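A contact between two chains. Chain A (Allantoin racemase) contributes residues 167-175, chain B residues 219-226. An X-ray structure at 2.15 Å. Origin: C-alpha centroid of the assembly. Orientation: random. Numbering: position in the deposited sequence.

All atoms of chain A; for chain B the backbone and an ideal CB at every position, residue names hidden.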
# COMPACT_ATOMS: atom_id res chain seq x y z
N ALA A 167 -1.24 1.49 23.93
CA ALA A 167 -1.57 1.88 22.58
C ALA A 167 -1.29 3.39 22.44
O ALA A 167 -0.75 3.81 21.45
CB ALA A 167 -3.04 1.59 22.28
N ILE A 168 -1.70 4.18 23.42
CA ILE A 168 -1.50 5.62 23.38
C ILE A 168 0.03 5.92 23.39
O ILE A 168 0.56 6.58 22.51
CB ILE A 168 -2.23 6.31 24.56
CG1 ILE A 168 -3.73 6.07 24.42
CG2 ILE A 168 -1.85 7.82 24.61
CD1 ILE A 168 -4.55 6.20 25.70
N ARG A 169 0.73 5.39 24.37
CA ARG A 169 2.10 5.77 24.59
C ARG A 169 3.01 5.10 23.56
O ARG A 169 3.91 5.74 23.05
CB ARG A 169 2.48 5.46 26.03
CG ARG A 169 3.86 5.99 26.43
CD ARG A 169 4.08 5.88 27.94
NE ARG A 169 3.59 4.60 28.46
CZ ARG A 169 4.22 3.44 28.31
NH1 ARG A 169 5.38 3.37 27.66
NH2 ARG A 169 3.68 2.33 28.81
N GLU A 170 2.78 3.83 23.22
CA GLU A 170 3.69 3.20 22.26
C GLU A 170 3.16 3.19 20.86
O GLU A 170 3.90 3.44 19.93
CB GLU A 170 4.14 1.79 22.64
CG GLU A 170 4.70 1.69 24.06
CD GLU A 170 4.97 0.24 24.49
OE1 GLU A 170 4.71 -0.70 23.72
OE2 GLU A 170 5.44 0.06 25.63
N ASP A 171 1.86 2.94 20.69
CA ASP A 171 1.34 2.93 19.30
C ASP A 171 0.95 4.30 18.73
O ASP A 171 0.74 4.42 17.56
CB ASP A 171 0.23 1.88 19.15
CG ASP A 171 0.65 0.51 19.72
OD1 ASP A 171 1.88 0.26 19.73
OD2 ASP A 171 -0.22 -0.26 20.15
N LYS A 172 0.89 5.33 19.57
CA LYS A 172 0.43 6.69 19.17
C LYS A 172 -1.09 6.78 18.79
O LYS A 172 -1.54 7.70 18.08
CB LYS A 172 1.33 7.27 18.08
CG LYS A 172 2.81 7.32 18.50
CD LYS A 172 3.07 8.24 19.71
CE LYS A 172 4.52 8.03 20.17
NZ LYS A 172 4.77 8.60 21.51
N ALA A 173 -1.88 5.82 19.32
CA ALA A 173 -3.33 5.90 19.33
C ALA A 173 -3.74 7.25 19.96
O ALA A 173 -3.14 7.68 20.92
CB ALA A 173 -3.90 4.74 20.17
N GLU A 174 -4.79 7.89 19.45
CA GLU A 174 -5.32 9.13 20.07
C GLU A 174 -6.74 8.89 20.52
O GLU A 174 -7.32 9.74 21.19
CB GLU A 174 -5.27 10.32 19.08
CG GLU A 174 -3.83 10.56 18.68
CD GLU A 174 -3.61 11.76 17.82
OE1 GLU A 174 -4.58 12.41 17.37
OE2 GLU A 174 -2.45 12.02 17.59
N VAL A 175 -7.26 7.73 20.12
CA VAL A 175 -8.60 7.28 20.45
C VAL A 175 -8.64 5.76 20.59
O VAL A 175 -7.87 5.04 19.93
CB VAL A 175 -9.77 7.91 19.66
CG1 VAL A 175 -9.37 8.69 18.43
CG2 VAL A 175 -10.96 6.99 19.44
N UNK B 219 -12.92 15.80 19.85
CA UNK B 219 -11.57 15.57 19.30
C UNK B 219 -10.69 15.12 20.45
O UNK B 219 -10.84 15.59 21.58
CB UNK B 219 -11.00 16.82 18.63
N UNK B 220 -9.81 14.18 20.20
CA UNK B 220 -8.76 13.86 21.18
C UNK B 220 -7.72 14.99 21.27
O UNK B 220 -7.25 15.47 20.24
CB UNK B 220 -8.07 12.54 20.81
N UNK B 221 -7.37 15.41 22.49
CA UNK B 221 -6.44 16.52 22.65
C UNK B 221 -5.06 15.98 23.10
O UNK B 221 -4.22 16.73 23.58
CB UNK B 221 -6.99 17.53 23.66
N UNK B 222 -4.85 14.68 22.94
CA UNK B 222 -3.68 13.98 23.49
C UNK B 222 -2.38 14.27 22.74
O UNK B 222 -1.28 14.26 23.31
CB UNK B 222 -3.94 12.47 23.48
N UNK B 223 -2.48 14.53 21.45
CA UNK B 223 -1.23 14.62 20.73
C UNK B 223 -1.35 15.54 19.58
O UNK B 223 -1.07 16.73 19.70
CB UNK B 223 -0.77 13.24 20.25
N UNK B 224 -1.74 15.00 18.44
CA UNK B 224 -1.73 15.76 17.20
C UNK B 224 -2.63 17.01 17.29
O UNK B 224 -2.28 18.06 16.73
CB UNK B 224 -2.18 14.87 16.04
N UNK B 225 -3.77 16.91 17.99
CA UNK B 225 -4.74 18.00 18.03
C UNK B 225 -4.75 18.62 19.40
O UNK B 225 -5.73 19.28 19.78
CB UNK B 225 -6.14 17.51 17.66
N UNK B 226 -3.68 18.44 20.16
CA UNK B 226 -3.48 19.24 21.36
C UNK B 226 -3.79 20.74 21.10
O UNK B 226 -3.53 21.28 19.99
CB UNK B 226 -2.04 19.07 21.86

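At position 219 CA-to-CB points away from chain A, and nothing of the other stretch lies within 5.5 Å of the ideal CB. Chain A sets no preference here. The residue is T219(B), which makes no contact with the stretch.

Position 220 points toward chain A. Its ideal CB lies 2.9 Å from E174(A) O, so the position is crowded against that oxygen. A bulky side chain has little room. The carbonyl asks for a donor, so a small hydroxyl suits best, though glycine or alanine could also fit. The residue is S220(B). Its CB remains 3.0 Å from E174(A) O. In the t rotamer its OG donates to E174(A) O at 2.7 Å.

Position 221 points away. The chain A stretch sets no limit here, and many side chains would suit. The residue is K221(B). Its NZ makes a weak bond to the backbone O of position 225.

Position 222 points toward chain A. The ideal CB is 5.2 Å from I168(A) CG2 and 4.9 Å from E174(A) O. This leaves space for a medium apolar side chain such as valine, leucine, isoleucine or methionine. The residue is I222(B). Its CG1 meets I168(A) CG2 at 4.1 Å, and its CG2 packs 3.7 Å from E174(A) CA.

Position 223 points toward chain A, with its ideal CB 3.4 Å from E174(A) OE2. The carboxylate and the nearby K172(A) O favour a donor; lysine, arginine or glutamine could serve. The residue is R223(B), extended, with chi1 to chi3 all t. It makes no direct salt bridge to E174(A). Instead water 1 accepts from its NH1 and donates to K172(A) O and E174(A) OE2. K172(A) CG lies over one face of the guanidinium.

Position 224 points sideways. Its ideal CB is a tight 3.3 Å from E174(A) OE2, and its backbone N also faces that oxygen. A short donor, serine or threonine, suits this acceptor. The residue is T224(B). Its N donates to E174(A) OE2 at 3.2 Å, and its OG1 donates to the same atom at a very short 2.4 Å.

Position 225 points sideways, with E174(A) OE1 5.3 Å from the ideal CB. Many side chains would do, including aromatic ones. The residue is Y225(B). Its CD2 comes within 3.8 Å of E174(A) OE1, and its backbone N donates to water 2, which also bonds weakly to that oxygen.

Position 226 is out of reach and ends a type I turn begun at R223(B). The chain A stretch sets no preference, so small or large side chains could serve. The residue is A226(B).

Chain B (219-226) TSKIRTYA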
# COMPACT_ATOMS: atom_id res chain seq x y z
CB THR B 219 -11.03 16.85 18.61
OG1 THR B 219 -12.02 17.30 17.66
CG2 THR B 219 -9.68 16.62 17.90
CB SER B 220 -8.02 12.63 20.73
OG SER B 220 -6.97 12.41 21.61
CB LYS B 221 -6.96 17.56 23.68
CG LYS B 221 -8.37 18.11 23.42
CD LYS B 221 -8.61 18.75 22.04
CE LYS B 221 -7.86 20.05 21.85
NZ LYS B 221 -8.31 20.71 20.58
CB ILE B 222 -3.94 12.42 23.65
CG1 ILE B 222 -2.96 11.78 24.65
CG2 ILE B 222 -3.88 11.66 22.31
CD1 ILE B 222 -3.19 12.28 26.06
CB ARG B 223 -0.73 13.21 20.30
CG ARG B 223 0.63 13.19 19.60
CD ARG B 223 0.91 11.86 18.87
NE ARG B 223 2.33 11.78 18.50
CZ ARG B 223 2.84 10.98 17.56
NH1 ARG B 223 2.02 10.19 16.85
NH2 ARG B 223 4.16 10.95 17.32
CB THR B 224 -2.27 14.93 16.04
OG1 THR B 224 -1.59 13.68 16.02
CG2 THR B 224 -2.04 15.69 14.66
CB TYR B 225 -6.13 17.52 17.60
CG TYR B 225 -6.09 16.90 16.24
CD1 TYR B 225 -5.71 17.65 15.12
CD2 TYR B 225 -6.34 15.57 16.07
CE1 TYR B 225 -5.63 17.09 13.86
CE2 TYR B 225 -6.29 15.01 14.79
CZ TYR B 225 -5.93 15.77 13.70
OH TYR B 225 -5.85 15.20 12.46
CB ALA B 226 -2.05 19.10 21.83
O HOH W 1 -0.77 9.82 16.93
O HOH W 2 -4.75 14.61 19.53
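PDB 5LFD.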